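Side-chain contacts in hypothetical protein PG_1108 (Porphyromonas gingivalis, PDB 2H5N), which is of unknown function but binds magnesium and belongs to the all-helical TerB family, named after tellurite resistance protein TerB: residues 27-32 / 38-43; 19-24 / 45-50. All blocks are in the same frame, centred on the assembly; numbering follows the deposited sequence.

Contact 1: 27-32 / 38-43; sequences SMVMAD and AEIAVM. With MG (magnesium ion), chain E.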
loop_
_atom_site.group_PDB
_atom_site.type_symbol
_atom_site.label_atom_id
_atom_site.label_comp_id
_atom_site.label_asym_id
_atom_site.label_seq_id
_atom_site.Cartn_x
_atom_site.Cartn_y
_atom_site.Cartn_z
ATOM N N SER A 27 -4.356 -8.393 -1.000
ATOM C CA SER A 27 -3.319 -8.286 -2.004
ATOM C C SER A 27 -3.951 -7.921 -3.336
ATOM O O SER A 27 -3.445 -7.057 -4.048
ATOM C CB SER A 27 -2.537 -9.602 -2.117
ATOM O OG SER A 27 -2.080 -10.053 -0.845
ATOM N N MET A 28 -5.051 -8.590 -3.685
ATOM C CA MET A 28 -5.748 -8.328 -4.960
ATOM C C MET A 28 -6.223 -6.871 -5.060
ATOM O O MET A 28 -5.909 -6.211 -6.063
ATOM C CB MET A 28 -6.883 -9.334 -5.189
ATOM C CG MET A 28 -7.701 -9.205 -6.498
ATOM S SD MET A 28 -9.052 -10.392 -6.679
ATOM C CE MET A 28 -10.139 -9.789 -5.377
ATOM N N VAL A 29 -6.906 -6.369 -4.015
ATOM C CA VAL A 29 -7.459 -4.996 -4.009
ATOM C C VAL A 29 -6.405 -3.884 -3.862
ATOM O O VAL A 29 -6.641 -2.759 -4.297
ATOM C CB VAL A 29 -8.636 -4.739 -2.926
ATOM C CG1 VAL A 29 -9.837 -5.639 -3.160
ATOM C CG2 VAL A 29 -8.170 -4.887 -1.512
ATOM N N MET A 30 -5.268 -4.169 -3.231
ATOM C CA MET A 30 -4.180 -3.173 -3.172
ATOM C C MET A 30 -3.384 -3.124 -4.466
ATOM O O MET A 30 -2.615 -2.183 -4.673
ATOM C CB MET A 30 -3.204 -3.444 -2.029
ATOM C CG MET A 30 -3.865 -3.650 -0.668
ATOM S SD MET A 30 -2.770 -3.480 0.765
ATOM C CE MET A 30 -2.741 -1.673 0.694
ATOM N N ALA A 31 -3.541 -4.108 -5.347
ATOM C CA ALA A 31 -2.601 -4.212 -6.473
ATOM C C ALA A 31 -2.462 -2.926 -7.282
ATOM O O ALA A 31 -1.361 -2.518 -7.618
ATOM C CB ALA A 31 -2.919 -5.391 -7.382
ATOM N N ASP A 32 -3.577 -2.272 -7.574
ATOM C CA ASP A 32 -3.517 -1.051 -8.370
ATOM C C ASP A 32 -3.217 0.226 -7.572
ATOM O O ASP A 32 -3.225 1.315 -8.125
ATOM C CB ASP A 32 -4.767 -0.931 -9.234
ATOM C CG ASP A 32 -5.965 -0.438 -8.473
ATOM O OD1 ASP A 32 -6.020 -0.519 -7.217
ATOM O OD2 ASP A 32 -6.881 0.043 -9.161
ATOM N N ALA A 38 -15.930 0.826 -1.369
ATOM C CA ALA A 38 -16.947 -0.164 -1.756
ATOM C C ALA A 38 -16.443 -1.603 -1.922
ATOM O O ALA A 38 -17.105 -2.544 -1.489
ATOM C CB ALA A 38 -17.681 0.288 -3.022
ATOM N N GLU A 39 -15.302 -1.775 -2.578
ATOM C CA GLU A 39 -14.658 -3.102 -2.708
ATOM C C GLU A 39 -14.274 -3.702 -1.334
ATOM O O GLU A 39 -14.425 -4.906 -1.098
ATOM C CB GLU A 39 -13.397 -2.981 -3.552
ATOM C CG GLU A 39 -13.628 -2.956 -5.070
ATOM C CD GLU A 39 -12.326 -2.865 -5.877
ATOM O OE1 GLU A 39 -11.189 -2.823 -5.302
ATOM O OE2 GLU A 39 -12.446 -2.818 -7.121
ATOM N N ILE A 40 -13.741 -2.849 -0.461
ATOM C CA ILE A 40 -13.356 -3.221 0.915
ATOM C C ILE A 40 -14.554 -3.679 1.782
ATOM O O ILE A 40 -14.446 -4.640 2.546
ATOM C CB ILE A 40 -12.561 -2.084 1.622
ATOM C CG1 ILE A 40 -11.398 -1.576 0.743
ATOM C CG2 ILE A 40 -12.100 -2.529 3.037
ATOM C CD1 ILE A 40 -10.456 -2.679 0.251
ATOM N N ALA A 41 -15.679 -2.995 1.652
ATOM C CA ALA A 41 -16.903 -3.385 2.349
ATOM C C ALA A 41 -17.469 -4.750 1.891
ATOM O O ALA A 41 -17.919 -5.551 2.725
ATOM C CB ALA A 41 -17.955 -2.285 2.185
ATOM N N VAL A 42 -17.475 -5.003 0.579
ATOM C CA VAL A 42 -17.883 -6.315 0.026
ATOM C C VAL A 42 -16.928 -7.374 0.546
ATOM O O VAL A 42 -17.364 -8.456 0.986
ATOM C CB VAL A 42 -17.875 -6.339 -1.523
ATOM C CG1 VAL A 42 -18.270 -7.728 -2.071
ATOM C CG2 VAL A 42 -18.842 -5.296 -2.072
ATOM N N MET A 43 -15.631 -7.032 0.548
ATOM C CA MET A 43 -14.592 -7.927 1.093
ATOM C C MET A 43 -14.942 -8.357 2.537
ATOM O O MET A 43 -14.979 -9.552 2.857
ATOM C CB MET A 43 -13.196 -7.264 1.009
ATOM C CG MET A 43 -11.950 -8.158 1.382
ATOM S SD MET A 43 -10.405 -7.225 1.498
ATOM C CE MET A 43 -10.612 -6.569 3.125
HETATM MG MG MG E . -7.281 -0.772 -5.561
#

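Contact 2: 19-24 / 45-50; sequences TAIIKM and REFMRF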
loop_
_atom_site.group_PDB
_atom_site.type_symbol
_atom_site.label_atom_id
_atom_site.label_comp_id
_atom_site.label_asym_id
_atom_site.label_seq_id
_atom_site.Cartn_x
_atom_site.Cartn_y
_atom_site.Cartn_z
ATOM N N THR A 19 -7.210 -16.543 7.594
ATOM C CA THR A 19 -6.221 -15.480 7.505
ATOM C C THR A 19 -5.667 -15.415 6.066
ATOM O O THR A 19 -5.462 -14.331 5.511
ATOM C CB THR A 19 -5.083 -15.756 8.537
ATOM O OG1 THR A 19 -5.660 -15.860 9.863
ATOM C CG2 THR A 19 -4.082 -14.649 8.536
ATOM N N ALA A 20 -5.407 -16.583 5.482
ATOM C CA ALA A 20 -4.913 -16.679 4.100
ATOM C C ALA A 20 -5.873 -16.111 3.064
ATOM O O ALA A 20 -5.450 -15.408 2.123
ATOM C CB ALA A 20 -4.553 -18.144 3.760
ATOM N N ILE A 21 -7.160 -16.454 3.210
ATOM C CA ILE A 21 -8.211 -15.937 2.343
ATOM C C ILE A 21 -8.246 -14.408 2.348
ATOM O O ILE A 21 -8.180 -13.756 1.289
ATOM C CB ILE A 21 -9.604 -16.520 2.746
ATOM C CG1 ILE A 21 -9.626 -18.040 2.419
ATOM C CG2 ILE A 21 -10.781 -15.732 2.056
ATOM C CD1 ILE A 21 -10.790 -18.795 3.019
ATOM N N ILE A 22 -8.294 -13.841 3.539
ATOM C CA ILE A 22 -8.332 -12.393 3.678
ATOM C C ILE A 22 -7.033 -11.682 3.191
ATOM O O ILE A 22 -7.119 -10.613 2.596
ATOM C CB ILE A 22 -8.883 -11.934 5.091
ATOM C CG1 ILE A 22 -9.396 -10.507 4.996
ATOM C CG2 ILE A 22 -7.843 -11.996 6.203
ATOM C CD1 ILE A 22 -10.658 -10.354 4.130
ATOM N N LYS A 23 -5.870 -12.316 3.362
ATOM C CA LYS A 23 -4.582 -11.831 2.818
ATOM C C LYS A 23 -4.575 -11.830 1.259
ATOM O O LYS A 23 -4.042 -10.911 0.613
ATOM C CB LYS A 23 -3.439 -12.709 3.382
ATOM C CG LYS A 23 -1.978 -12.347 3.025
ATOM C CD LYS A 23 -1.609 -10.947 3.554
ATOM C CE LYS A 23 -0.101 -10.706 3.722
ATOM N NZ LYS A 23 0.241 -9.829 4.934
ATOM N N MET A 24 -5.197 -12.832 0.661
ATOM C CA MET A 24 -5.325 -12.860 -0.802
ATOM C C MET A 24 -6.213 -11.722 -1.310
ATOM O O MET A 24 -5.886 -11.065 -2.291
ATOM C CB MET A 24 -5.775 -14.246 -1.305
ATOM C CG MET A 24 -4.698 -15.375 -1.059
ATOM S SD MET A 24 -3.150 -15.127 -1.992
ATOM C CE MET A 24 -2.196 -14.161 -0.792
ATOM N N ARG A 45 -17.864 -7.919 4.261
ATOM C CA ARG A 45 -19.239 -8.459 4.389
ATOM C C ARG A 45 -19.269 -9.924 3.919
ATOM O O ARG A 45 -19.726 -10.799 4.640
ATOM C CB ARG A 45 -20.235 -7.611 3.602
ATOM C CG ARG A 45 -21.687 -7.995 3.784
ATOM C CD ARG A 45 -22.571 -7.067 2.959
ATOM N NE ARG A 45 -22.473 -7.345 1.519
ATOM C CZ ARG A 45 -22.038 -6.489 0.583
ATOM N NH1 ARG A 45 -21.643 -5.248 0.900
ATOM N NH2 ARG A 45 -22.005 -6.883 -0.691
ATOM N N GLU A 46 -18.715 -10.191 2.734
ATOM C CA GLU A 46 -18.742 -11.535 2.181
ATOM C C GLU A 46 -17.820 -12.541 2.870
ATOM O O GLU A 46 -18.061 -13.744 2.783
ATOM C CB GLU A 46 -18.500 -11.496 0.665
ATOM C CG GLU A 46 -19.580 -10.696 -0.099
ATOM C CD GLU A 46 -20.975 -11.320 0.026
ATOM O OE1 GLU A 46 -21.090 -12.530 -0.197
ATOM O OE2 GLU A 46 -21.946 -10.608 0.348
ATOM N N PHE A 47 -16.773 -12.052 3.555
ATOM C CA PHE A 47 -15.891 -12.890 4.386
ATOM C C PHE A 47 -16.680 -13.651 5.477
ATOM O O PHE A 47 -16.341 -14.778 5.832
ATOM C CB PHE A 47 -14.777 -12.040 5.021
ATOM C CG PHE A 47 -13.689 -12.834 5.686
ATOM C CD1 PHE A 47 -13.082 -13.919 5.038
ATOM C CD2 PHE A 47 -13.202 -12.453 6.935
ATOM C CE1 PHE A 47 -12.049 -14.638 5.644
ATOM C CE2 PHE A 47 -12.133 -13.169 7.550
ATOM C CZ PHE A 47 -11.564 -14.261 6.896
ATOM N N MET A 48 -17.731 -13.027 5.995
ATOM C CA MET A 48 -18.584 -13.674 6.965
ATOM C C MET A 48 -19.213 -14.967 6.427
ATOM O O MET A 48 -19.485 -15.890 7.202
ATOM C CB MET A 48 -19.667 -12.708 7.363
ATOM C CG MET A 48 -19.073 -11.391 7.707
ATOM S SD MET A 48 -19.218 -11.278 9.448
ATOM C CE MET A 48 -20.854 -10.558 9.440
ATOM N N ARG A 49 -19.407 -15.053 5.110
ATOM C CA ARG A 49 -20.020 -16.250 4.523
ATOM C C ARG A 49 -19.132 -17.461 4.713
ATOM O O ARG A 49 -19.563 -18.585 4.488
ATOM C CB ARG A 49 -20.313 -16.061 3.048
ATOM C CG ARG A 49 -21.309 -14.967 2.778
ATOM C CD ARG A 49 -22.523 -15.533 2.199
ATOM N NE ARG A 49 -23.499 -14.491 1.931
ATOM C CZ ARG A 49 -24.764 -14.733 1.618
ATOM N NH1 ARG A 49 -25.586 -13.717 1.393
ATOM N NH2 ARG A 49 -25.208 -15.987 1.536
ATOM N N PHE A 50 -17.904 -17.219 5.153
ATOM C CA PHE A 50 -16.930 -18.290 5.438
ATOM C C PHE A 50 -17.106 -18.932 6.806
ATOM O O PHE A 50 -16.369 -19.864 7.159
ATOM C CB PHE A 50 -15.504 -17.793 5.243
ATOM C CG PHE A 50 -15.105 -17.704 3.799
ATOM C CD1 PHE A 50 -14.627 -18.818 3.134
ATOM C CD2 PHE A 50 -15.227 -16.509 3.101
ATOM C CE1 PHE A 50 -14.237 -18.739 1.794
ATOM C CE2 PHE A 50 -14.865 -16.416 1.768
ATOM C CZ PHE A 50 -14.376 -17.532 1.102
#

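Contact 1: 27-32 / 38-43
Val-29 of helix 15-30 packs against Glu-39, Ile-40 and Met-43 of helix 37-47. The two helices form a helical hairpin of the TerB-family fold, and the turn between them holds a magnesium ion. The valine side chain points at the other helix and splits its methyls between two kinds of neighbour. CG2, placed between the backbone N and the carbonyl carbon, takes the apolar side. CG2 of Val-29 lies 3.6 Å from CD1 of Ile-40, the end of a side chain that passes at a slant, and 4.4 Å from SD of Met-43. CG1 of Val-29 comes within 3.8 Å of OE1 of Glu-39. The glutamate chain is extended beyond CG (chi2 -179°) and runs past the valine in the opposite direction. Its carboxylate is therefore carried toward the metal side of the hairpin. OE1 of Glu-39 stays 6.0 Å from OD1 of Asp-32, so the two acids do not touch. Further out, Ile-94 of helix 81-94 packs on Val-29 and Met-43, and Ile-35 of a neighbouring subunit also packs on Val-29. The same Val-29 serves the ion through its backbone, while Lys-34 adds a further carbonyl oxygen from the connecting turn. Magnesium lies 2.4 Å from the carbonyl O of Val-29 and 2.1 Å from OD1 of Asp-32.

Contact 2: 19-24 / 45-50
Ile-21 and Ile-22 of helix 15-30 form two adjacent bumps that meet the rings of Phe-47 and Phe-50. Ile-21 touches both phenylalanines. CG2 of Ile-21 sits in the notch between the rings, 4.0 Å from CE1 of Phe-47 and 4.1 Å from CZ of Phe-50. It lies over one face of the Phe-50 ring, displaced toward the rim, but meets the Phe-47 ring obliquely. The other branch continues along Phe-50, where CD1 of Ile-21 comes within 3.7 Å of CE1 of Phe-50. This is ordinary apolar packing inside the TerB-family helical bundle, between helix 15-30 and residues 45-50, at the far end of the hairpin from the metal. In Phe-47, CG lies opposite the backbone N (chi1 -170°), which sends the ring across the gap; the twist about chi2 (48°) turns one face to Ile-22. CB of Ile-22 makes a CH-pi contact there, 4.2 Å from the centroid of the Phe-47 ring and 20° off the ring normal. Tyr-90 of helix 81-94 touches both isoleucines and Phe-47. It also meets Phe-50 edge-to-face, as do Tyr-86 and Phe-13. Ile-76 of helix 69-77 packs on Ile-21, and Leu-61 of helix 54-64 on Ile-22.

How the contacts relate
Contacts 1 and 2 join the same two helices, 15-30 and 37-47, at different heights of one hairpin. Their centres are about 12 Å apart, and contact 1 is the one nearer the connecting turn. The residues that touch are buried in both. Contact 2 lies deeper: its centre is about 5 Å from the chain centre, that of contact 1 about 11 Å. Its interface is aliphatic on aromatic. Contact 1 is smaller, burying 151 Å² against 223 Å², and combines apolar packing with a carboxylate and a metal. Contact 1 borders two other subunits; contact 2 reaches one, through Met-24 alone. The contacts meet directly where CG of Met-43 packs 3.7 Å from CD1 of Ile-22.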